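Local coordinates for DNA replication and repair protein RecF (Caldanaerobacter subterraneus subsp. tengcongensis, PDB 5Z69) that binds ATP, probably binds single-stranded DNA, and acts as a recombination mediator in the RecFOR pathway of DNA repair, at residues 119-124 against 313-318; 146-151 against 202-207; 8-13 against 79-84. All coordinates share one frame; numbering follows the deposited sequence. Where two conformers were deposited one is given.

Overall arrangement
The chain begins with contact 3, where strand 9-16 pairs with strand 74-83 in the antiparallel sheet; it closes a loop that holds the Walker A segment 37-44. Contact 1 opens later. It joins strand 122-125 to the entry of strand 318-321, at one edge of the mixed sheet. Between its two segments lies a largely helical region, and contact 2 is enclosed there, holding helix 137-151 against helix 186-222. Contacts 1 and 3 touch, with centres about 10 Å apart: Met8 meets Leu121, Lys316 and Val318. Contacts 1 and 2 also touch, Leu121 on Val150 and Thr313 on Ile151. Contacts 2 and 3 do not meet.

Contact 1: 119-124 against 313-318; sequences HFLTVI and TGEKPV
Thr122 and Val318 form a parallel beta bridge at the edge of the mixed sheet of the P-loop ATPase fold, where strand 122-125 is outermost within the chain. Two backbone hydrogen bonds hold the pair. Val318 N donates a hydrogen bond to Leu121 O (2.9 Å), the donor tilted 21° from the carbonyl plane. Val123 N donates to Val318 O at 3.0 Å, nearly along the C=O axis. The same Val318 O also takes a CA-H...O contact from Thr122 CA at 3.1 Å.

Apolar contacts flank this bridge. Phe120 CE1 meets Val318 CG2 at 3.6 Å, an oblique approach to the ring. Thr122 CG2 lies 4.0 Å from Val318 CB. On Leu121 the two ends do different work: CB rests on Pro317 CB (3.9 Å), while CD1 reaches the turn before Pro317. Helix 43-55 touches Phe120 through Ile50 and Leu53, and helix 291-313 touches Pro317 and Val123.

Polar groups shape that turn. Thr313 OG1 accepts from Glu315 N at 3.1 Å, an ST turn where helix 291-313 ends. OG1 is also hydrogen-bonded to Leu309 O, and Glu315 OE2 accepts a hydrogen bond from Ala84 N. The side chains of Leu121 and Thr313 meet tip to tip, CD1 against OG1, and Leu121 CD1 lies 3.7 Å from Glu315 CB.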
ATOM      1  N   HIS A 119      -6.939 -29.311 -16.553  1.00 21.76           N
ATOM      2  CA  HIS A 119      -7.132 -30.397 -17.504  1.00 22.98           C
ATOM      3  C   HIS A 119      -7.370 -29.783 -18.873  1.00 27.76           C
ATOM      4  O   HIS A 119      -6.996 -30.342 -19.897  1.00 25.51           O
ATOM      5  CB  HIS A 119      -8.315 -31.286 -17.073  1.00 26.41           C
ATOM      6  CG  HIS A 119      -7.990 -32.198 -15.931  1.00 28.61           C
ATOM      7  ND1 HIS A 119      -7.311 -33.391 -16.101  1.00 25.79           N
ATOM      8  CD2 HIS A 119      -8.239 -32.089 -14.601  1.00 27.87           C
ATOM      9  CE1 HIS A 119      -7.146 -33.970 -14.923  1.00 28.36           C
ATOM     10  NE2 HIS A 119      -7.700 -33.200 -13.997  1.00 26.33           N
ATOM     11  N   PHE A 120      -8.030 -28.635 -18.867  1.00 23.80           N
ATOM     12  CA  PHE A 120      -8.340 -27.866 -20.081  1.00 22.52           C
ATOM     13  C   PHE A 120      -7.956 -26.414 -19.848  1.00 27.47           C
ATOM     14  O   PHE A 120      -8.586 -25.731 -19.033  1.00 23.00           O
ATOM     15  CB  PHE A 120      -9.828 -27.980 -20.420  1.00 20.39           C
ATOM     16  CG  PHE A 120     -10.284 -27.102 -21.569  1.00 25.22           C
ATOM     17  CD1 PHE A 120      -9.664 -27.168 -22.810  1.00 25.26           C
ATOM     18  CD2 PHE A 120     -11.384 -26.265 -21.422  1.00 21.38           C
ATOM     19  CE1 PHE A 120     -10.101 -26.386 -23.877  1.00 32.48           C
ATOM     20  CE2 PHE A 120     -11.840 -25.483 -22.493  1.00 28.53           C
ATOM     21  CZ  PHE A 120     -11.177 -25.530 -23.717  1.00 25.88           C
ATOM     22  N   LEU A 121      -6.928 -25.930 -20.544  1.00 26.06           N
ATOM     23  CA  LEU A 121      -6.462 -24.541 -20.314  1.00 22.07           C
ATOM     24  C   LEU A 121      -7.053 -23.549 -21.299  1.00 26.80           C
ATOM     25  O   LEU A 121      -6.984 -23.740 -22.516  1.00 24.99           O
ATOM     26  CB  LEU A 121      -4.935 -24.449 -20.402  1.00 21.53           C
ATOM     27  CG  LEU A 121      -4.184 -25.356 -19.430  1.00 26.87           C
ATOM     28  CD1 LEU A 121      -2.703 -25.407 -19.740  1.00 32.42           C
ATOM     29  CD2 LEU A 121      -4.429 -24.798 -18.035  1.00 22.55           C
ATOM     30  N   THR A 122      -7.619 -22.482 -20.751  1.00 24.50           N
ATOM     31  CA  THR A 122      -8.131 -21.372 -21.530  1.00 24.65           C
ATOM     32  C   THR A 122      -7.586 -20.064 -20.956  1.00 24.94           C
ATOM     33  O   THR A 122      -7.179 -20.011 -19.804  1.00 25.66           O
ATOM     34  CB  THR A 122      -9.684 -21.290 -21.494  1.00 23.79           C
ATOM     35  OG1 THR A 122     -10.105 -21.392 -20.134  1.00 26.81           O
ATOM     36  CG2 THR A 122     -10.349 -22.410 -22.325  1.00 24.59           C
ATOM     37  N   VAL A 123      -7.568 -19.020 -21.773  1.00 27.11           N
ATOM     38  CA  VAL A 123      -7.432 -17.652 -21.275  1.00 30.37           C
ATOM     39  C   VAL A 123      -8.590 -16.874 -21.866  1.00 33.52           C
ATOM     40  O   VAL A 123      -8.833 -16.958 -23.069  1.00 32.70           O
ATOM     41  CB  VAL A 123      -6.099 -17.003 -21.683  1.00 31.19           C
ATOM     42  CG1 VAL A 123      -6.014 -15.549 -21.159  1.00 29.96           C
ATOM     43  CG2 VAL A 123      -4.947 -17.844 -21.172  1.00 30.20           C
ATOM     44  N   ILE A 124      -9.317 -16.147 -21.030  1.00 26.31           N
ATOM     45  CA  ILE A 124     -10.486 -15.436 -21.513  1.00 30.89           C
ATOM     46  C   ILE A 124     -10.232 -13.941 -21.420  1.00 29.95           C
ATOM     47  O   ILE A 124      -9.808 -13.446 -20.384  1.00 34.40           O
ATOM     48  CB  ILE A 124     -11.769 -15.824 -20.725  1.00 32.29           C
ATOM     49  CG1 ILE A 124     -12.950 -14.962 -21.165  1.00 30.15           C
ATOM     50  CG2 ILE A 124     -11.546 -15.747 -19.205  1.00 28.11           C
ATOM     51  CD1 ILE A 124     -14.290 -15.666 -20.998  1.00 38.77           C
ATOM     52  N   THR A 313       3.355 -24.076 -18.161  1.00 27.91           N
ATOM     53  CA  THR A 313       2.746 -25.407 -18.340  1.00 30.24           C
ATOM     54  C   THR A 313       3.296 -26.199 -19.518  1.00 31.17           C
ATOM     55  O   THR A 313       3.086 -27.418 -19.604  1.00 37.78           O
ATOM     56  CB  THR A 313       1.230 -25.316 -18.537  1.00 24.99           C
ATOM     57  OG1 THR A 313       0.948 -24.574 -19.734  1.00 31.59           O
ATOM     58  CG2 THR A 313       0.575 -24.634 -17.332  1.00 27.36           C
ATOM     59  N   GLY A 314       3.957 -25.512 -20.451  1.00 35.81           N
ATOM     60  CA  GLY A 314       4.354 -26.145 -21.703  1.00 33.44           C
ATOM     61  C   GLY A 314       3.184 -26.533 -22.601  1.00 36.37           C
ATOM     62  O   GLY A 314       3.352 -27.257 -23.579  1.00 37.43           O
ATOM     63  N   GLU A 315       1.985 -26.053 -22.265  1.00 30.95           N
ATOM     64  CA  GLU A 315       0.815 -26.250 -23.102  1.00 29.84           C
ATOM     65  C   GLU A 315       0.413 -24.961 -23.807  1.00 34.94           C
ATOM     66  O   GLU A 315       0.647 -23.858 -23.305  1.00 34.08           O
ATOM     67  CB  GLU A 315      -0.372 -26.760 -22.257  1.00 37.44           C
ATOM     68  CG  GLU A 315      -0.107 -28.039 -21.471  1.00 28.83           C
ATOM     69  CD  GLU A 315      -0.740 -29.284 -22.105  1.00 32.42           C
ATOM     70  OE1 GLU A 315      -0.669 -30.360 -21.466  1.00 30.89           O
ATOM     71  OE2 GLU A 315      -1.296 -29.212 -23.237  1.00 28.29           O
ATOM     72  N   LYS A 316      -0.216 -25.091 -24.965  1.00 30.02           N
ATOM     73  CA  LYS A 316      -0.824 -23.924 -25.600  1.00 31.80           C
ATOM     74  C   LYS A 316      -2.340 -23.935 -25.377  1.00 25.86           C
ATOM     75  O   LYS A 316      -3.040 -24.879 -25.806  1.00 26.17           O
ATOM     76  CB  LYS A 316      -0.507 -23.887 -27.096  1.00 30.78           C
ATOM     77  CG  LYS A 316      -1.095 -22.686 -27.830  1.00 36.73           C
ATOM     78  CD  LYS A 316      -0.691 -22.652 -29.315  1.00 38.63           C
ATOM     79  CE  LYS A 316       0.772 -22.341 -29.510  1.00 36.40           C
ATOM     80  NZ  LYS A 316       1.068 -20.928 -29.108  1.00 36.41           N
ATOM     81  N   PRO A 317      -2.852 -22.894 -24.709  1.00 23.80           N
ATOM     82  CA  PRO A 317      -4.262 -22.858 -24.301  1.00 26.55           C
ATOM     83  C   PRO A 317      -5.202 -22.465 -25.411  1.00 33.98           C
ATOM     84  O   PRO A 317      -4.771 -21.985 -26.464  1.00 29.69           O
ATOM     85  CB  PRO A 317      -4.282 -21.782 -23.217  1.00 27.60           C
ATOM     86  CG  PRO A 317      -3.189 -20.857 -23.621  1.00 26.45           C
ATOM     87  CD  PRO A 317      -2.100 -21.748 -24.154  1.00 24.58           C
ATOM     88  N   VAL A 318      -6.490 -22.675 -25.163  1.00 27.25           N
ATOM     89  CA  VAL A 318      -7.530 -22.179 -26.035  1.00 22.16           C
ATOM     90  C   VAL A 318      -7.822 -20.729 -25.656  1.00 27.64           C
ATOM     91  O   VAL A 318      -7.811 -20.386 -24.484  1.00 29.26           O
ATOM     92  CB  VAL A 318      -8.809 -23.044 -25.929  1.00 22.03           C
ATOM     93  CG1 VAL A 318      -9.950 -22.344 -26.625  1.00 23.83           C
ATOM     94  CG2 VAL A 318      -8.544 -24.468 -26.533  1.00 23.27           C
TER

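Contact 2: 146-151 against 202-207; sequences ACISVI and KVRNNY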
ATOM      1  N   ALA A 146      -6.242 -16.982  -8.958  1.00 26.30           N
ATOM      2  CA  ALA A 146      -6.724 -17.852 -10.041  1.00 30.27           C
ATOM      3  C   ALA A 146      -5.645 -18.091 -11.080  1.00 33.75           C
ATOM      4  O   ALA A 146      -5.480 -19.217 -11.549  1.00 30.09           O
ATOM      5  CB  ALA A 146      -7.961 -17.251 -10.701  1.00 28.35           C
ATOM      6  N   CYS A 147      -4.915 -17.037 -11.456  1.00 24.90           N
ATOM      7  CA  CYS A 147      -3.797 -17.197 -12.379  1.00 29.77           C
ATOM      8  C   CYS A 147      -2.793 -18.208 -11.856  1.00 36.95           C
ATOM      9  O   CYS A 147      -2.354 -19.117 -12.580  1.00 29.10           O
ATOM     10  CB  CYS A 147      -3.088 -15.865 -12.624  1.00 40.85           C
ATOM     11  SG  CYS A 147      -4.071 -14.721 -13.584  1.00 31.59           S
ATOM     12  N   ILE A 148      -2.424 -18.051 -10.592  1.00 28.15           N
ATOM     13  CA  ILE A 148      -1.392 -18.925 -10.040  1.00 33.19           C
ATOM     14  C   ILE A 148      -1.872 -20.363  -9.837  1.00 38.49           C
ATOM     15  O   ILE A 148      -1.158 -21.294 -10.193  1.00 29.95           O
ATOM     16  CB  ILE A 148      -0.861 -18.400  -8.723  1.00 28.12           C
ATOM     17  CG1 ILE A 148      -0.267 -16.975  -8.925  1.00 28.07           C
ATOM     18  CG2 ILE A 148       0.186 -19.386  -8.174  1.00 24.78           C
ATOM     19  CD1 ILE A 148       0.158 -16.281  -7.648  1.00 23.29           C
ATOM     20  N   SER A 149      -3.067 -20.523  -9.255  1.00 26.17           N
ATOM     21  CA  SER A 149      -3.653 -21.814  -8.977  1.00 25.89           C
ATOM     22  C   SER A 149      -3.775 -22.669 -10.237  1.00 26.55           C
ATOM     23  O   SER A 149      -3.562 -23.871 -10.188  1.00 29.54           O
ATOM     24  CB  SER A 149      -5.030 -21.646  -8.328  1.00 30.17           C
ATOM     25  OG  SER A 149      -4.902 -20.956  -7.092  1.00 32.56           O
ATOM     26  N   VAL A 150      -4.091 -22.039 -11.359  1.00 29.54           N
ATOM     27  CA  VAL A 150      -4.222 -22.775 -12.606  1.00 26.05           C
ATOM     28  C   VAL A 150      -2.896 -23.436 -12.964  1.00 36.39           C
ATOM     29  O   VAL A 150      -2.863 -24.564 -13.450  1.00 30.44           O
ATOM     30  CB  VAL A 150      -4.685 -21.855 -13.768  1.00 29.24           C
ATOM     31  CG1 VAL A 150      -4.388 -22.510 -15.129  1.00 35.56           C
ATOM     32  CG2 VAL A 150      -6.183 -21.575 -13.630  1.00 25.23           C
ATOM     33  N   ILE A 151      -1.786 -22.754 -12.700  1.00 29.59           N
ATOM     34  CA  ILE A 151      -0.535 -23.326 -13.145  1.00 33.16           C
ATOM     35  C   ILE A 151       0.231 -24.013 -12.019  1.00 36.68           C
ATOM     36  O   ILE A 151       1.172 -24.749 -12.280  1.00 43.76           O
ATOM     37  CB  ILE A 151       0.330 -22.260 -13.851  1.00 41.58           C
ATOM     38  CG1 ILE A 151       0.811 -21.173 -12.910  1.00 44.07           C
ATOM     39  CG2 ILE A 151      -0.490 -21.576 -14.919  1.00 42.71           C
ATOM     40  CD1 ILE A 151       1.512 -20.042 -13.660  1.00 46.42           C
ATOM     41  N   LYS A 202       5.471 -15.848  -0.867  1.00 36.18           N
ATOM     42  CA  LYS A 202       6.637 -16.186  -1.678  1.00 35.15           C
ATOM     43  C   LYS A 202       6.248 -16.488  -3.125  1.00 46.76           C
ATOM     44  O   LYS A 202       6.871 -15.987  -4.066  1.00 36.05           O
ATOM     45  CB  LYS A 202       7.387 -17.381  -1.083  1.00 42.00           C
ATOM     46  CG  LYS A 202       8.668 -17.698  -1.842  1.00 52.13           C
ATOM     47  CD  LYS A 202       8.931 -19.187  -1.971  1.00 58.70           C
ATOM     48  CE  LYS A 202       8.003 -19.825  -3.006  1.00 61.35           C
ATOM     49  NZ  LYS A 202       8.277 -21.279  -3.241  1.00 53.40           N
ATOM     50  N   VAL A 203       5.209 -17.292  -3.310  1.00 39.44           N
ATOM     51  CA  VAL A 203       4.807 -17.641  -4.659  1.00 33.76           C
ATOM     52  C   VAL A 203       4.150 -16.467  -5.380  1.00 27.10           C
ATOM     53  O   VAL A 203       4.372 -16.263  -6.583  1.00 33.43           O
ATOM     54  CB  VAL A 203       3.849 -18.841  -4.662  1.00 38.64           C
ATOM     55  CG1 VAL A 203       3.289 -19.070  -6.074  1.00 39.54           C
ATOM     56  CG2 VAL A 203       4.567 -20.075  -4.133  1.00 34.89           C
ATOM     57  N   ARG A 204       3.343 -15.696  -4.658  1.00 32.70           N
ATOM     58  CA  ARG A 204       2.738 -14.510  -5.259  1.00 30.59           C
ATOM     59  C   ARG A 204       3.814 -13.564  -5.775  1.00 44.27           C
ATOM     60  O   ARG A 204       3.665 -12.977  -6.854  1.00 34.95           O
ATOM     61  CB  ARG A 204       1.842 -13.774  -4.269  1.00 29.38           C
ATOM     62  CG  ARG A 204       0.478 -14.416  -4.061  1.00 28.56           C
ATOM     63  CD  ARG A 204      -0.370 -13.574  -3.115  1.00 33.19           C
ATOM     64  NE  ARG A 204      -1.685 -14.166  -2.956  1.00 32.26           N
ATOM     65  CZ  ARG A 204      -2.639 -13.687  -2.173  1.00 39.63           C
ATOM     66  NH1 ARG A 204      -2.429 -12.588  -1.451  1.00 28.69           N
ATOM     67  NH2 ARG A 204      -3.805 -14.316  -2.107  1.00 26.02           N
ATOM     68  N   ASN A 205       4.895 -13.428  -5.005  1.00 40.95           N
ATOM     69  CA  ASN A 205       6.023 -12.587  -5.419  1.00 42.26           C
ATOM     70  C   ASN A 205       6.681 -13.119  -6.680  1.00 35.14           C
ATOM     71  O   ASN A 205       6.967 -12.360  -7.613  1.00 37.27           O
ATOM     72  CB  ASN A 205       7.072 -12.486  -4.316  1.00 37.70           C
ATOM     73  CG  ASN A 205       8.116 -11.404  -4.605  1.00 38.91           C
ATOM     74  OD1 ASN A 205       7.812 -10.215  -4.593  1.00 44.11           O
ATOM     75  ND2 ASN A 205       9.337 -11.825  -4.881  1.00 39.40           N
ATOM     76  N   ASN A 206       6.936 -14.424  -6.709  1.00 32.81           N
ATOM     77  CA  ASN A 206       7.495 -15.052  -7.907  0.51 39.59           C
ATOM     78  C   ASN A 206       6.658 -14.737  -9.148  1.00 37.22           C
ATOM     79  O   ASN A 206       7.198 -14.439 -10.210  1.00 37.33           O
ATOM     80  CB  ASN A 206       7.602 -16.572  -7.742  0.51 42.06           C
ATOM     81  CG  ASN A 206       8.492 -16.988  -6.578  0.51 46.61           C
ATOM     82  OD1 ASN A 206       8.281 -18.043  -5.976  0.51 49.88           O
ATOM     83  ND2 ASN A 206       9.485 -16.165  -6.254  0.51 42.73           N
ATOM     84  N   TYR A 207       5.335 -14.805  -9.004  1.00 35.71           N
ATOM     85  CA  TYR A 207       4.454 -14.593 -10.149  1.00 33.42           C
ATOM     86  C   TYR A 207       4.438 -13.104 -10.536  1.00 29.79           C
ATOM     87  O   TYR A 207       4.462 -12.760 -11.719  1.00 33.68           O
ATOM     88  CB  TYR A 207       3.009 -15.080  -9.860  1.00 32.96           C
ATOM     89  CG  TYR A 207       2.111 -14.960 -11.067  1.00 25.95           C
ATOM     90  CD1 TYR A 207       1.924 -16.046 -11.933  1.00 29.96           C
ATOM     91  CD2 TYR A 207       1.452 -13.771 -11.360  1.00 29.81           C
ATOM     92  CE1 TYR A 207       1.112 -15.936 -13.051  1.00 26.01           C
ATOM     93  CE2 TYR A 207       0.644 -13.652 -12.471  1.00 33.76           C
ATOM     94  CZ  TYR A 207       0.470 -14.752 -13.315  1.00 30.92           C
ATOM     95  OH  TYR A 207      -0.318 -14.647 -14.445  1.00 34.21           O
TER
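Helices 137-151 and 186-222, both in the helical part of RecF, pack here through Ile148 and Tyr207. The short segments cross almost perpendicularly, at 98°, with their axes 10.8 Å apart at closest approach. No hydrogen bond links them.

Ile148 and Tyr207 carry the contact about equally. Ile148 CG1 lies 3.8 Å from Tyr207 CG, oblique to the ring, and the two side chains slide past each other in opposite directions. Chi2 of 174° extends the Ile148 chain to CD1, which sits 3.9 Å from Arg204 CA and also touches Tyr207 CB. The other branch, CG2, meets Val203 CG1 at 3.8 Å.

Farther along the Tyr207 ring, Cys147 CB packs 3.5 Å from Tyr207 OH. Ile151 CD1 comes to the ring edge, near its plane, 4.2 Å from Tyr207 CE1.

Arg204 offers only its aliphatic base to Ile148. Its guanidinium forms salt bridges with Asp145 and Glu274, and its NE is hydrogen-bonded to Tyr155 OH. Helix 291-313 adds Ile308 beside Tyr207 and Leu309 beside Ile151. This is near-perpendicular helix-helix packing in the helical part of the protein.

Contact 3: 8-13 against 79-84; sequences MYLKEI and GLVRSA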
ATOM      1  N   MET A   8      -3.881 -27.227 -26.728  1.00 22.43           N
ATOM      2  CA  MET A   8      -5.217 -27.419 -26.192  1.00 24.22           C
ATOM      3  C   MET A   8      -6.207 -27.143 -27.296  1.00 25.78           C
ATOM      4  O   MET A   8      -6.020 -26.218 -28.086  1.00 26.12           O
ATOM      5  CB  MET A   8      -5.482 -26.489 -24.991  1.00 25.68           C
ATOM      6  CG  MET A   8      -4.700 -26.864 -23.750  1.00 27.95           C
ATOM      7  SD  MET A   8      -5.566 -28.122 -22.769  1.00 27.28           S
ATOM      8  CE  MET A   8      -4.359 -28.506 -21.506  1.00 20.76           C
ATOM      9  N   TYR A   9      -7.260 -27.949 -27.342  1.00 21.82           N
ATOM     10  CA  TYR A   9      -8.214 -27.918 -28.438  1.00 26.91           C
ATOM     11  C   TYR A   9      -9.539 -28.514 -27.949  1.00 33.61           C
ATOM     12  O   TYR A   9      -9.582 -29.631 -27.435  1.00 31.09           O
ATOM     13  CB  TYR A   9      -7.690 -28.702 -29.657  1.00 24.48           C
ATOM     14  CG  TYR A   9      -8.652 -28.726 -30.851  1.00 27.94           C
ATOM     15  CD1 TYR A   9      -8.686 -27.673 -31.757  1.00 36.76           C
ATOM     16  CD2 TYR A   9      -9.504 -29.802 -31.074  1.00 26.60           C
ATOM     17  CE1 TYR A   9      -9.543 -27.684 -32.843  1.00 30.23           C
ATOM     18  CE2 TYR A   9     -10.376 -29.820 -32.169  1.00 38.01           C
ATOM     19  CZ  TYR A   9     -10.394 -28.746 -33.037  1.00 31.38           C
ATOM     20  OH  TYR A   9     -11.236 -28.729 -34.126  1.00 41.05           O
ATOM     21  N   LEU A  10     -10.617 -27.765 -28.120  1.00 28.52           N
ATOM     22  CA  LEU A  10     -11.945 -28.227 -27.736  1.00 22.93           C
ATOM     23  C   LEU A  10     -12.623 -28.758 -28.968  1.00 19.34           C
ATOM     24  O   LEU A  10     -12.972 -27.982 -29.868  1.00 24.62           O
ATOM     25  CB  LEU A  10     -12.748 -27.084 -27.117  1.00 20.71           C
ATOM     26  CG  LEU A  10     -14.172 -27.424 -26.672  1.00 30.77           C
ATOM     27  CD1 LEU A  10     -14.156 -28.423 -25.496  1.00 25.39           C
ATOM     28  CD2 LEU A  10     -14.956 -26.153 -26.321  1.00 29.00           C
ATOM     29  N   LYS A  11     -12.786 -30.074 -29.051  1.00 22.12           N
ATOM     30  CA  LYS A  11     -13.346 -30.672 -30.248  1.00 25.95           C
ATOM     31  C   LYS A  11     -14.815 -30.350 -30.331  1.00 32.43           C
ATOM     32  O   LYS A  11     -15.353 -30.073 -31.398  1.00 22.22           O
ATOM     33  CB  LYS A  11     -13.165 -32.198 -30.255  1.00 24.09           C
ATOM     34  CG  LYS A  11     -11.758 -32.682 -29.930  1.00 33.43           C
ATOM     35  CD  LYS A  11     -11.677 -34.210 -30.071  1.00 39.03           C
ATOM     36  CE  LYS A  11     -10.281 -34.737 -29.794  1.00 36.60           C
ATOM     37  NZ  LYS A  11     -10.269 -36.217 -29.963  1.00 31.70           N
ATOM     38  N   GLU A  12     -15.468 -30.395 -29.181  1.00 23.11           N
ATOM     39  CA  GLU A  12     -16.895 -30.239 -29.145  1.00 20.14           C
ATOM     40  C   GLU A  12     -17.323 -29.937 -27.726  1.00 27.11           C
ATOM     41  O   GLU A  12     -16.584 -30.194 -26.766  1.00 22.27           O
ATOM     42  CB  GLU A  12     -17.606 -31.525 -29.657  1.00 20.91           C
ATOM     43  CG  GLU A  12     -17.505 -32.658 -28.675  1.00 32.58           C
ATOM     44  CD  GLU A  12     -18.420 -33.832 -29.003  1.00 38.13           C
ATOM     45  OE1 GLU A  12     -18.282 -34.411 -30.096  1.00 30.06           O
ATOM     46  OE2 GLU A  12     -19.282 -34.177 -28.164  1.00 33.87           O
ATOM     47  N   ILE A  13     -18.529 -29.405 -27.587  1.00 24.46           N
ATOM     48  CA  ILE A  13     -19.113 -29.235 -26.272  1.00 25.77           C
ATOM     49  C   ILE A  13     -20.588 -29.589 -26.367  1.00 21.54           C
ATOM     50  O   ILE A  13     -21.239 -29.369 -27.406  1.00 23.23           O
ATOM     51  CB  ILE A  13     -18.936 -27.794 -25.728  1.00 21.81           C
ATOM     52  CG1 ILE A  13     -19.184 -27.738 -24.211  1.00 25.97           C
ATOM     53  CG2 ILE A  13     -19.862 -26.822 -26.456  1.00 24.15           C
ATOM     54  CD1 ILE A  13     -18.769 -26.374 -23.550  1.00 24.60           C
ATOM     55  N   GLY A  79     -17.412 -31.507 -22.374  1.00 22.18           N
ATOM     56  CA  GLY A  79     -16.461 -31.116 -23.407  1.00 21.73           C
ATOM     57  C   GLY A  79     -15.545 -32.280 -23.726  1.00 24.63           C
ATOM     58  O   GLY A  79     -15.182 -33.068 -22.837  1.00 22.67           O
ATOM     59  N   LEU A  80     -15.165 -32.392 -24.993  1.00 19.57           N
ATOM     60  CA  LEU A  80     -14.126 -33.337 -25.394  1.00 18.75           C
ATOM     61  C   LEU A  80     -12.931 -32.495 -25.823  1.00 24.55           C
ATOM     62  O   LEU A  80     -13.032 -31.647 -26.696  1.00 26.67           O
ATOM     63  CB  LEU A  80     -14.599 -34.263 -26.521  1.00 19.67           C
ATOM     64  CG  LEU A  80     -15.856 -35.144 -26.274  1.00 31.29           C
ATOM     65  CD1 LEU A  80     -16.234 -35.988 -27.508  1.00 24.91           C
ATOM     66  CD2 LEU A  80     -15.697 -36.071 -25.075  1.00 24.43           C
ATOM     67  N   VAL A  81     -11.799 -32.695 -25.178  1.00 20.76           N
ATOM     68  CA  VAL A  81     -10.671 -31.822 -25.461  1.00 26.13           C
ATOM     69  C   VAL A  81      -9.461 -32.649 -25.876  1.00 27.58           C
ATOM     70  O   VAL A  81      -9.334 -33.829 -25.538  1.00 26.77           O
ATOM     71  CB  VAL A  81     -10.288 -30.907 -24.240  1.00 27.93           C
ATOM     72  CG1 VAL A  81     -11.523 -30.220 -23.638  1.00 24.74           C
ATOM     73  CG2 VAL A  81      -9.530 -31.681 -23.176  1.00 35.14           C
ATOM     74  N   ARG A  82      -8.598 -32.032 -26.661  1.00 28.92           N
ATOM     75  CA  ARG A  82      -7.307 -32.616 -26.989  0.56 30.65           C
ATOM     76  C   ARG A  82      -6.249 -31.752 -26.306  1.00 29.31           C
ATOM     77  O   ARG A  82      -6.419 -30.541 -26.195  1.00 24.55           O
ATOM     78  CB  ARG A  82      -7.105 -32.678 -28.508  0.56 30.86           C
ATOM     79  CG  ARG A  82      -5.766 -33.254 -28.950  0.56 30.64           C
ATOM     80  CD  ARG A  82      -5.770 -33.640 -30.424  0.56 31.24           C
ATOM     81  NE  ARG A  82      -4.583 -34.434 -30.748  0.56 36.64           N
ATOM     82  CZ  ARG A  82      -4.338 -34.985 -31.933  0.56 28.82           C
ATOM     83  NH1 ARG A  82      -5.181 -34.830 -32.933  0.56 23.32           N
ATOM     84  NH2 ARG A  82      -3.230 -35.677 -32.120  0.56 24.06           N
ATOM     85  N   SER A  83      -5.175 -32.361 -25.810  1.00 24.03           N
ATOM     86  CA  SER A  83      -4.109 -31.551 -25.235  1.00 25.27           C
ATOM     87  C   SER A  83      -2.790 -32.261 -25.519  1.00 26.68           C
ATOM     88  O   SER A  83      -2.789 -33.294 -26.176  1.00 27.80           O
ATOM     89  CB  SER A  83      -4.328 -31.319 -23.730  1.00 25.12           C
ATOM     90  OG  SER A  83      -4.073 -32.490 -22.976  1.00 30.06           O
ATOM     91  N   ALA A  84      -1.675 -31.732 -25.041  1.00 24.81           N
ATOM     92  CA  ALA A  84      -0.365 -32.293 -25.435  1.00 27.28           C
ATOM     93  C   ALA A  84      -0.207 -33.792 -25.139  1.00 39.26           C
ATOM     94  O   ALA A  84       0.493 -34.497 -25.869  1.00 31.81           O
ATOM     95  CB  ALA A  84       0.763 -31.524 -24.759  1.00 26.25           C
TER
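Tyr9 O accepts the shortest bond of this contact, from Arg82 N at 2.7 Å. The donor lies in the carbonyl plane, and Val81 CA adds a CA-H...O contact to the same oxygen. The return bond, Tyr9 N to Arg82 O, is weak, with an N-H...O angle of 130°. Farther along, Lys11 N donates to Leu80 O (2.8 Å) and Leu80 N to Glu12 O (3.2 Å). Both Lys11 and Glu12 therefore bond to Leu80. The register slips by one residue between Leu10 and Glu12, a beta bulge in this antiparallel ladder.

Leu80 and Glu12 share one face. Their side chains lie side by side and point the same way, with Leu80 CD1 3.4 Å from Glu12 CD. Lys11, the extra residue of the bulge, points its CB toward the partner strand, and its extended chain brings CE to 4.0 Å from Arg82 CB. Lys11 NZ forms a salt bridge to Glu88, and Arg82 NH2 forms one to Asp6.

On the other face Leu10 CD1 packs 3.7 Å from Val81 CG1. At the end of the ladder, Met8 SD touches Ser83 CB at 3.6 Å.

Strands 24-27 and 86-96 border the pair in the antiparallel sheet. Helix 43-55 covers the face of Leu10 and Ile13, through Ile50 and Leu53.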